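Local coordinates for Non-sulfated chondroitin lyase E66 (Autographa californica nucleopolyhedrovirus, PDB 3VSN), which cleaves non-sulfated chondroitin as a lyase of the occlusion-derived virus envelope and is essential for oral infectivity, perhaps by digesting the host midgut's peritrophic matrix, at residues 104-116 and 151-164. Sequence-based numbering, arbitrary orientation. Where two conformers were deposited one is given.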
ATOM      1  N   GLU A 104      16.677  32.603 -18.308  1.00 26.92           N
ATOM      2  CA  GLU A 104      17.946  32.204 -17.691  1.00 26.97           C
ATOM      3  C   GLU A 104      17.918  30.743 -17.204  1.00 25.87           C
ATOM      4  O   GLU A 104      18.933  30.043 -17.276  1.00 25.20           O
ATOM      5  CB  GLU A 104      18.359  33.196 -16.588  1.00 29.31           C
ATOM      6  CG  GLU A 104      17.184  33.919 -15.927  1.00 32.20           C
ATOM      7  CD  GLU A 104      17.298  35.436 -15.944  1.00 34.12           C
ATOM      8  OE1 GLU A 104      18.152  35.977 -15.207  1.00 35.54           O
ATOM      9  OE2 GLU A 104      16.512  36.090 -16.678  1.00 35.00           O
ATOM     10  N   LEU A 105      16.754  30.284 -16.742  1.00 24.28           N
ATOM     11  CA  LEU A 105      16.557  28.862 -16.440  1.00 22.92           C
ATOM     12  C   LEU A 105      16.591  28.016 -17.717  1.00 22.28           C
ATOM     13  O   LEU A 105      17.174  26.930 -17.725  1.00 21.79           O
ATOM     14  CB  LEU A 105      15.250  28.626 -15.666  1.00 22.57           C
ATOM     15  CG  LEU A 105      14.888  27.178 -15.289  1.00 21.93           C
ATOM     16  CD1 LEU A 105      16.046  26.462 -14.602  1.00 21.69           C
ATOM     17  CD2 LEU A 105      13.644  27.142 -14.410  1.00 21.77           C
ATOM     18  N   ALA A 106      15.974  28.519 -18.785  1.00 22.02           N
ATOM     19  CA  ALA A 106      16.001  27.843 -20.084  1.00 22.09           C
ATOM     20  C   ALA A 106      17.444  27.611 -20.532  1.00 22.37           C
ATOM     21  O   ALA A 106      17.813  26.496 -20.916  1.00 21.25           O
ATOM     22  CB  ALA A 106      15.239  28.649 -21.126  1.00 22.18           C
ATOM     23  N   TYR A 107      18.252  28.670 -20.457  1.00 22.75           N
ATOM     24  CA  TYR A 107      19.673  28.591 -20.766  1.00 23.42           C
ATOM     25  C   TYR A 107      20.382  27.580 -19.871  1.00 22.84           C
ATOM     26  O   TYR A 107      21.182  26.781 -20.354  1.00 22.64           O
ATOM     27  CB  TYR A 107      20.353  29.964 -20.644  1.00 25.09           C
ATOM     28  CG  TYR A 107      21.863  29.873 -20.696  1.00 26.74           C
ATOM     29  CD1 TYR A 107      22.535  29.812 -21.917  1.00 27.71           C
ATOM     30  CD2 TYR A 107      22.618  29.813 -19.521  1.00 27.77           C
ATOM     31  CE1 TYR A 107      23.917  29.709 -21.969  1.00 28.99           C
ATOM     32  CE2 TYR A 107      24.000  29.708 -19.562  1.00 28.80           C
ATOM     33  CZ  TYR A 107      24.642  29.657 -20.788  1.00 29.27           C
ATOM     34  OH  TYR A 107      26.013  29.555 -20.834  1.00 30.92           O
ATOM     35  N   ASN A 108      20.097  27.626 -18.571  1.00 22.01           N
ATOM     36  CA  ASN A 108      20.720  26.702 -17.629  1.00 21.52           C
ATOM     37  C   ASN A 108      20.396  25.241 -17.942  1.00 20.66           C
ATOM     38  O   ASN A 108      21.255  24.369 -17.809  1.00 20.18           O
ATOM     39  CB  ASN A 108      20.357  27.058 -16.184  1.00 22.01           C
ATOM     40  CG  ASN A 108      21.247  28.148 -15.614  1.00 22.74           C
ATOM     41  OD1 ASN A 108      22.439  28.217 -15.921  1.00 23.06           O
ATOM     42  ND2 ASN A 108      20.672  29.007 -14.775  1.00 23.02           N
ATOM     43  N   LEU A 109      19.165  24.992 -18.385  1.00 19.89           N
ATOM     44  CA  LEU A 109      18.738  23.647 -18.764  1.00 19.40           C
ATOM     45  C   LEU A 109      19.475  23.126 -20.003  1.00 19.33           C
ATOM     46  O   LEU A 109      20.035  22.029 -19.970  1.00 18.97           O
ATOM     47  CB  LEU A 109      17.215  23.581 -18.947  1.00 18.96           C
ATOM     48  CG  LEU A 109      16.359  23.696 -17.676  1.00 18.72           C
ATOM     49  CD1 LEU A 109      14.879  23.765 -18.025  1.00 18.49           C
ATOM     50  CD2 LEU A 109      16.631  22.555 -16.699  1.00 18.35           C
ATOM     51  N   ILE A 110      19.491  23.909 -21.082  1.00 19.38           N
ATOM     52  CA  ILE A 110      20.212  23.494 -22.292  1.00 19.82           C
ATOM     53  C   ILE A 110      21.726  23.376 -22.037  1.00 20.17           C
ATOM     54  O   ILE A 110      22.368  22.445 -22.531  1.00 20.07           O
ATOM     55  CB  ILE A 110      19.871  24.364 -23.533  1.00 19.67           C
ATOM     56  CG1 ILE A 110      20.386  23.710 -24.824  1.00 19.76           C
ATOM     57  CG2 ILE A 110      20.410  25.783 -23.398  1.00 19.69           C
ATOM     58  CD1 ILE A 110      19.694  22.413 -25.188  1.00 19.80           C
ATOM     59  N   ASN A 111      22.271  24.297 -21.239  1.00 20.71           N
ATOM     60  CA  ASN A 111      23.678  24.250 -20.835  1.00 21.91           C
ATOM     61  C   ASN A 111      23.992  22.979 -20.045  1.00 21.95           C
ATOM     62  O   ASN A 111      25.024  22.343 -20.266  1.00 22.02           O
ATOM     63  CB  ASN A 111      24.052  25.495 -20.019  1.00 22.99           C
ATOM     64  CG  ASN A 111      25.531  25.554 -19.674  1.00 23.90           C
ATOM     65  OD1 ASN A 111      26.394  25.381 -20.539  1.00 24.32           O
ATOM     66  ND2 ASN A 111      25.832  25.809 -18.403  1.00 24.39           N
ATOM     67  N   GLY A 112      23.088  22.614 -19.135  1.00 21.58           N
ATOM     68  CA  GLY A 112      23.205  21.372 -18.371  1.00 21.27           C
ATOM     69  C   GLY A 112      23.242  20.143 -19.258  1.00 21.10           C
ATOM     70  O   GLY A 112      24.027  19.222 -19.018  1.00 21.50           O
ATOM     71  N   LEU A 113      22.396  20.132 -20.287  1.00 20.76           N
ATOM     72  CA  LEU A 113      22.353  19.024 -21.245  1.00 21.01           C
ATOM     73  C   LEU A 113      23.641  18.946 -22.067  1.00 21.26           C
ATOM     74  O   LEU A 113      24.179  17.856 -22.273  1.00 21.50           O
ATOM     75  CB  LEU A 113      21.126  19.135 -22.162  1.00 20.67           C
ATOM     76  CG  LEU A 113      20.776  17.925 -23.037  1.00 20.57           C
ATOM     77  CD1 LEU A 113      20.521  16.681 -22.192  1.00 20.28           C
ATOM     78  CD2 LEU A 113      19.568  18.235 -23.909  1.00 20.48           C
ATOM     79  N   ARG A 114      24.126  20.102 -22.524  1.00 21.40           N
ATOM     80  CA  ARG A 114      25.408  20.200 -23.231  1.00 21.57           C
ATOM     81  C   ARG A 114      26.558  19.641 -22.400  1.00 21.87           C
ATOM     82  O   ARG A 114      27.402  18.908 -22.924  1.00 22.06           O
ATOM     83  CB  ARG A 114      25.722  21.654 -23.597  1.00 21.45           C
ATOM     84  CG  ARG A 114      24.873  22.233 -24.712  1.00 21.17           C
ATOM     85  CD  ARG A 114      25.139  23.723 -24.852  1.00 20.81           C
ATOM     86  NE  ARG A 114      24.206  24.360 -25.777  1.00 20.66           N
ATOM     87  CZ  ARG A 114      23.902  25.654 -25.766  1.00 20.50           C
ATOM     88  NH1 ARG A 114      24.452  26.463 -24.868  1.00 20.46           N
ATOM     89  NH2 ARG A 114      23.043  26.140 -26.651  1.00 20.47           N
ATOM     90  N   ILE A 115      26.588  19.991 -21.113  1.00 22.03           N
ATOM     91  CA  ILE A 115      27.635  19.520 -20.202  1.00 22.63           C
ATOM     92  C   ILE A 115      27.629  17.990 -20.096  1.00 22.76           C
ATOM     93  O   ILE A 115      28.680  17.355 -20.198  1.00 22.76           O
ATOM     94  CB  ILE A 115      27.545  20.187 -18.805  1.00 22.64           C
ATOM     95  CG1 ILE A 115      27.859  21.687 -18.902  1.00 22.93           C
ATOM     96  CG2 ILE A 115      28.510  19.533 -17.827  1.00 23.14           C
ATOM     97  CD1 ILE A 115      27.415  22.501 -17.702  1.00 22.94           C
ATOM     98  N   ILE A 116      26.444  17.405 -19.923  1.00 22.56           N
ATOM     99  CA  ILE A 116      26.300  15.945 -19.867  1.00 22.77           C
ATOM    100  C   ILE A 116      26.763  15.272 -21.165  1.00 22.93           C
ATOM    101  O   ILE A 116      27.496  14.280 -21.128  1.00 22.87           O
ATOM    102  CB  ILE A 116      24.850  15.519 -19.525  1.00 22.38           C
ATOM    103  CG1 ILE A 116      24.493  15.953 -18.100  1.00 22.39           C
ATOM    104  CG2 ILE A 116      24.677  14.010 -19.665  1.00 22.50           C
ATOM    105  CD1 ILE A 116      23.016  15.854 -17.774  1.00 21.85           C
ATOM    106  N   ILE A 151      13.967  17.996 -20.829  1.00 15.71           N
ATOM    107  CA  ILE A 151      14.576  19.249 -21.290  1.00 15.65           C
ATOM    108  C   ILE A 151      14.093  19.614 -22.697  1.00 15.71           C
ATOM    109  O   ILE A 151      13.622  20.731 -22.922  1.00 15.80           O
ATOM    110  CB  ILE A 151      16.126  19.216 -21.200  1.00 15.53           C
ATOM    111  CG1 ILE A 151      16.561  19.177 -19.730  1.00 15.54           C
ATOM    112  CG2 ILE A 151      16.735  20.438 -21.884  1.00 15.54           C
ATOM    113  CD1 ILE A 151      18.058  19.104 -19.495  1.00 15.37           C
ATOM    114  N   THR A 152      14.180  18.661 -23.625  1.00 15.74           N
ATOM    115  CA  THR A 152      13.755  18.878 -25.010  1.00 16.01           C
ATOM    116  C   THR A 152      12.296  19.356 -25.115  1.00 16.03           C
ATOM    117  O   THR A 152      12.008  20.327 -25.821  1.00 15.91           O
ATOM    118  CB  THR A 152      13.977  17.619 -25.877  1.00 16.17           C
ATOM    119  OG1 THR A 152      15.365  17.262 -25.854  1.00 16.40           O
ATOM    120  CG2 THR A 152      13.549  17.864 -27.322  1.00 16.18           C
ATOM    121  N   ILE A 153      11.389  18.690 -24.405  1.00 15.92           N
ATOM    122  CA  ILE A 153       9.969  19.036 -24.502  1.00 16.12           C
ATOM    123  C   ILE A 153       9.628  20.373 -23.836  1.00 16.36           C
ATOM    124  O   ILE A 153       8.984  21.219 -24.461  1.00 16.90           O
ATOM    125  CB  ILE A 153       9.040  17.899 -24.020  1.00 16.16           C
ATOM    126  CG1 ILE A 153       9.296  16.633 -24.840  1.00 16.05           C
ATOM    127  CG2 ILE A 153       7.575  18.319 -24.134  1.00 16.24           C
ATOM    128  CD1 ILE A 153       8.560  15.397 -24.359  1.00 16.39           C
ATOM    129  N   VAL A 154      10.061  20.590 -22.594  1.00 16.15           N
ATOM    130  CA  VAL A 154       9.694  21.845 -21.915  1.00 16.40           C
ATOM    131  C   VAL A 154      10.267  23.092 -22.600  1.00 16.74           C
ATOM    132  O   VAL A 154       9.722  24.188 -22.454  1.00 16.21           O
ATOM    133  CB  VAL A 154      10.000  21.856 -20.392  1.00 16.20           C
ATOM    134  CG1 VAL A 154       9.347  20.663 -19.702  1.00 15.89           C
ATOM    135  CG2 VAL A 154      11.500  21.913 -20.110  1.00 16.15           C
ATOM    136  N   LEU A 155      11.351  22.910 -23.354  1.00 17.22           N
ATOM    137  CA  LEU A 155      11.985  24.008 -24.082  1.00 18.19           C
ATOM    138  C   LEU A 155      11.534  24.089 -25.545  1.00 18.80           C
ATOM    139  O   LEU A 155      12.139  24.814 -26.340  1.00 19.29           O
ATOM    140  CB  LEU A 155      13.518  23.894 -24.006  1.00 18.19           C
ATOM    141  CG  LEU A 155      14.209  24.003 -22.641  1.00 18.48           C
ATOM    142  CD1 LEU A 155      15.722  23.968 -22.801  1.00 18.52           C
ATOM    143  CD2 LEU A 155      13.785  25.260 -21.889  1.00 18.45           C
ATOM    144  N   ASN A 156      10.464  23.368 -25.892  1.00 19.13           N
ATOM    145  CA  ASN A 156      10.056  23.220 -27.294  1.00 19.84           C
ATOM    146  C   ASN A 156       9.620  24.504 -28.018  1.00 21.07           C
ATOM    147  O   ASN A 156       9.553  24.526 -29.242  1.00 21.52           O
ATOM    148  CB  ASN A 156       9.017  22.098 -27.473  1.00 19.27           C
ATOM    149  CG  ASN A 156       7.617  22.495 -27.019  1.00 18.83           C
ATOM    150  OD1 ASN A 156       7.429  23.458 -26.272  1.00 18.96           O
ATOM    151  ND2 ASN A 156       6.626  21.736 -27.463  1.00 18.50           N
ATOM    152  N   GLU A 157       9.338  25.563 -27.265  1.00 22.29           N
ATOM    153  CA  GLU A 157       8.963  26.838 -27.874  1.00 23.70           C
ATOM    154  C   GLU A 157      10.075  27.888 -27.775  1.00 23.66           C
ATOM    155  O   GLU A 157       9.870  29.063 -28.096  1.00 23.89           O
ATOM    156  CB  GLU A 157       7.634  27.341 -27.305  1.00 25.34           C
ATOM    157  CG  GLU A 157       6.466  26.447 -27.706  1.00 27.69           C
ATOM    158  CD  GLU A 157       5.112  27.032 -27.361  1.00 29.61           C
ATOM    159  OE1 GLU A 157       4.980  27.655 -26.286  1.00 30.84           O
ATOM    160  OE2 GLU A 157       4.175  26.852 -28.171  1.00 31.29           O
ATOM    161  N   THR A 158      11.260  27.440 -27.364  1.00 22.84           N
ATOM    162  CA  THR A 158      12.433  28.304 -27.247  1.00 22.42           C
ATOM    163  C   THR A 158      13.407  28.090 -28.413  1.00 22.39           C
ATOM    164  O   THR A 158      13.216  27.195 -29.246  1.00 21.63           O
ATOM    165  CB  THR A 158      13.209  28.044 -25.938  1.00 22.03           C
ATOM    166  OG1 THR A 158      13.924  26.805 -26.045  1.00 21.18           O
ATOM    167  CG2 THR A 158      12.272  28.003 -24.728  1.00 21.98           C
ATOM    168  N   GLN A 159      14.458  28.907 -28.436  1.00 22.76           N
ATOM    169  CA  GLN A 159      15.467  28.799 -29.489  0.50 23.15           C
ATOM    170  C   GLN A 159      16.402  27.606 -29.262  1.00 23.12           C
ATOM    171  O   GLN A 159      17.246  27.304 -30.106  1.00 23.36           O
ATOM    172  CB  GLN A 159      16.248  30.110 -29.641  0.50 23.42           C
ATOM    173  CG  GLN A 159      15.391  31.278 -30.107  0.50 23.75           C
ATOM    174  CD  GLN A 159      14.610  30.964 -31.371  0.50 23.86           C
ATOM    175  OE1 GLN A 159      13.376  30.955 -31.369  0.50 24.04           O
ATOM    176  NE2 GLN A 159      15.325  30.697 -32.458  0.50 23.79           N
ATOM    177  N   HIS A 160      16.215  26.908 -28.143  1.00 22.77           N
ATOM    178  CA  HIS A 160      17.039  25.747 -27.794  1.00 22.60           C
ATOM    179  C   HIS A 160      16.476  24.429 -28.257  1.00 21.75           C
ATOM    180  O   HIS A 160      17.166  23.409 -28.199  1.00 21.50           O
ATOM    181  CB  HIS A 160      17.282  25.691 -26.286  1.00 23.34           C
ATOM    182  CG  HIS A 160      17.739  26.999 -25.686  1.00 24.46           C
ATOM    183  ND1 HIS A 160      18.911  27.577 -26.007  1.00 25.00           N
ATOM    184  CD2 HIS A 160      17.135  27.833 -24.744  1.00 24.92           C
ATOM    185  CE1 HIS A 160      19.050  28.724 -25.314  1.00 25.01           C
ATOM    186  NE2 HIS A 160      17.963  28.879 -24.542  1.00 25.18           N
ATOM    187  N   TYR A 161      15.225  24.430 -28.722  1.00 21.06           N
ATOM    188  CA  TYR A 161      14.521  23.185 -29.057  1.00 20.62           C
ATOM    189  C   TYR A 161      15.247  22.318 -30.082  1.00 20.73           C
ATOM    190  O   TYR A 161      15.505  21.141 -29.821  1.00 20.28           O
ATOM    191  CB  TYR A 161      13.087  23.453 -29.523  1.00 20.25           C
ATOM    192  CG  TYR A 161      12.349  22.208 -29.984  1.00 20.19           C
ATOM    193  CD1 TYR A 161      12.063  21.167 -29.093  1.00 20.01           C
ATOM    194  CD2 TYR A 161      11.937  22.068 -31.309  1.00 20.11           C
ATOM    195  CE1 TYR A 161      11.388  20.029 -29.507  1.00 19.90           C
ATOM    196  CE2 TYR A 161      11.260  20.934 -31.733  1.00 20.28           C
ATOM    197  CZ  TYR A 161      10.988  19.917 -30.827  1.00 20.25           C
ATOM    198  OH  TYR A 161      10.317  18.790 -31.242  1.00 19.85           O
ATOM    199  N   ASP A 162      15.574  22.898 -31.237  1.00 20.37           N
ATOM    200  CA  ASP A 162      16.221  22.140 -32.308  1.00 20.71           C
ATOM    201  C   ASP A 162      17.531  21.488 -31.855  1.00 19.86           C
ATOM    202  O   ASP A 162      17.797  20.338 -32.202  1.00 19.84           O
ATOM    203  CB  ASP A 162      16.422  23.002 -33.562  1.00 21.74           C
ATOM    204  CG  ASP A 162      15.124  23.244 -34.324  1.00 22.90           C
ATOM    205  OD1 ASP A 162      14.140  22.497 -34.122  1.00 23.68           O
ATOM    206  OD2 ASP A 162      15.087  24.188 -35.140  1.00 23.75           O
ATOM    207  N   GLU A 163      18.329  22.201 -31.061  1.00 19.15           N
ATOM    208  CA  GLU A 163      19.552  21.616 -30.501  1.00 18.74           C
ATOM    209  C   GLU A 163      19.253  20.480 -29.511  1.00 18.05           C
ATOM    210  O   GLU A 163      19.884  19.417 -29.571  1.00 17.39           O
ATOM    211  CB  GLU A 163      20.440  22.671 -29.835  1.00 19.45           C
ATOM    212  CG  GLU A 163      21.737  22.090 -29.277  1.00 20.15           C
ATOM    213  CD  GLU A 163      22.596  23.101 -28.541  1.00 20.76           C
ATOM    214  OE1 GLU A 163      22.256  24.303 -28.530  1.00 21.54           O
ATOM    215  OE2 GLU A 163      23.621  22.685 -27.965  1.00 20.93           O
ATOM    216  N   ALA A 164      18.301  20.709 -28.606  1.00 17.31           N
ATOM    217  CA  ALA A 164      17.923  19.692 -27.621  1.00 17.16           C
ATOM    218  C   ALA A 164      17.419  18.425 -28.308  1.00 16.79           C
ATOM    219  O   ALA A 164      17.812  17.315 -27.941  1.00 16.47           O
ATOM    220  CB  ALA A 164      16.884  20.236 -26.646  1.00 16.89           C
TER
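I151 meets L109 and L113 where helix 103-119 packs against the turn that links helices 138-154 and 161-175. All three lie in the N-terminal helical region, consistent with the alpha/alpha toroid of polysaccharide lyase family 8. The I151 CD1 methyl lies 3.6 Å from L109 O, and it also touches L113 CB. The I151 and L113 side chains run alongside each other, pointing in opposite directions. V154 reaches L109 more loosely and also rests on L42 of helix 29-48. L155, the first residue to leave the helix, sets its two methyls against A106 and the backbone beside it. L155 CD2 is 3.8 Å from A106 CB, while CD1 approaches A106 O and I110 N. T158 folds the link back. T158 OG1 donates to L155 O and accepts from H160 N at 3.1 Å, a cap on the turn into the next helix. H160 then lays one ring face over I110. The I110 CG2 methyl sits 3.7 Å from the centroid of the H160 ring, 17° off its normal, a CH-pi contact. I110 CG1 is anti to the backbone N (chi1 -167°), which carries CD1 to A164 CB. The extended E163 side chain meets R114 at about a right angle. The carboxylate and guanidinium are nearly coplanar, 17° apart, in a side-on, two-bond salt bridge. Of the two ionic bonds, R114 NH2 to E163 OE1 is 2.7 Å and R114 NE to E163 OE2 is 2.8 Å, both on syn sides of the carboxylate.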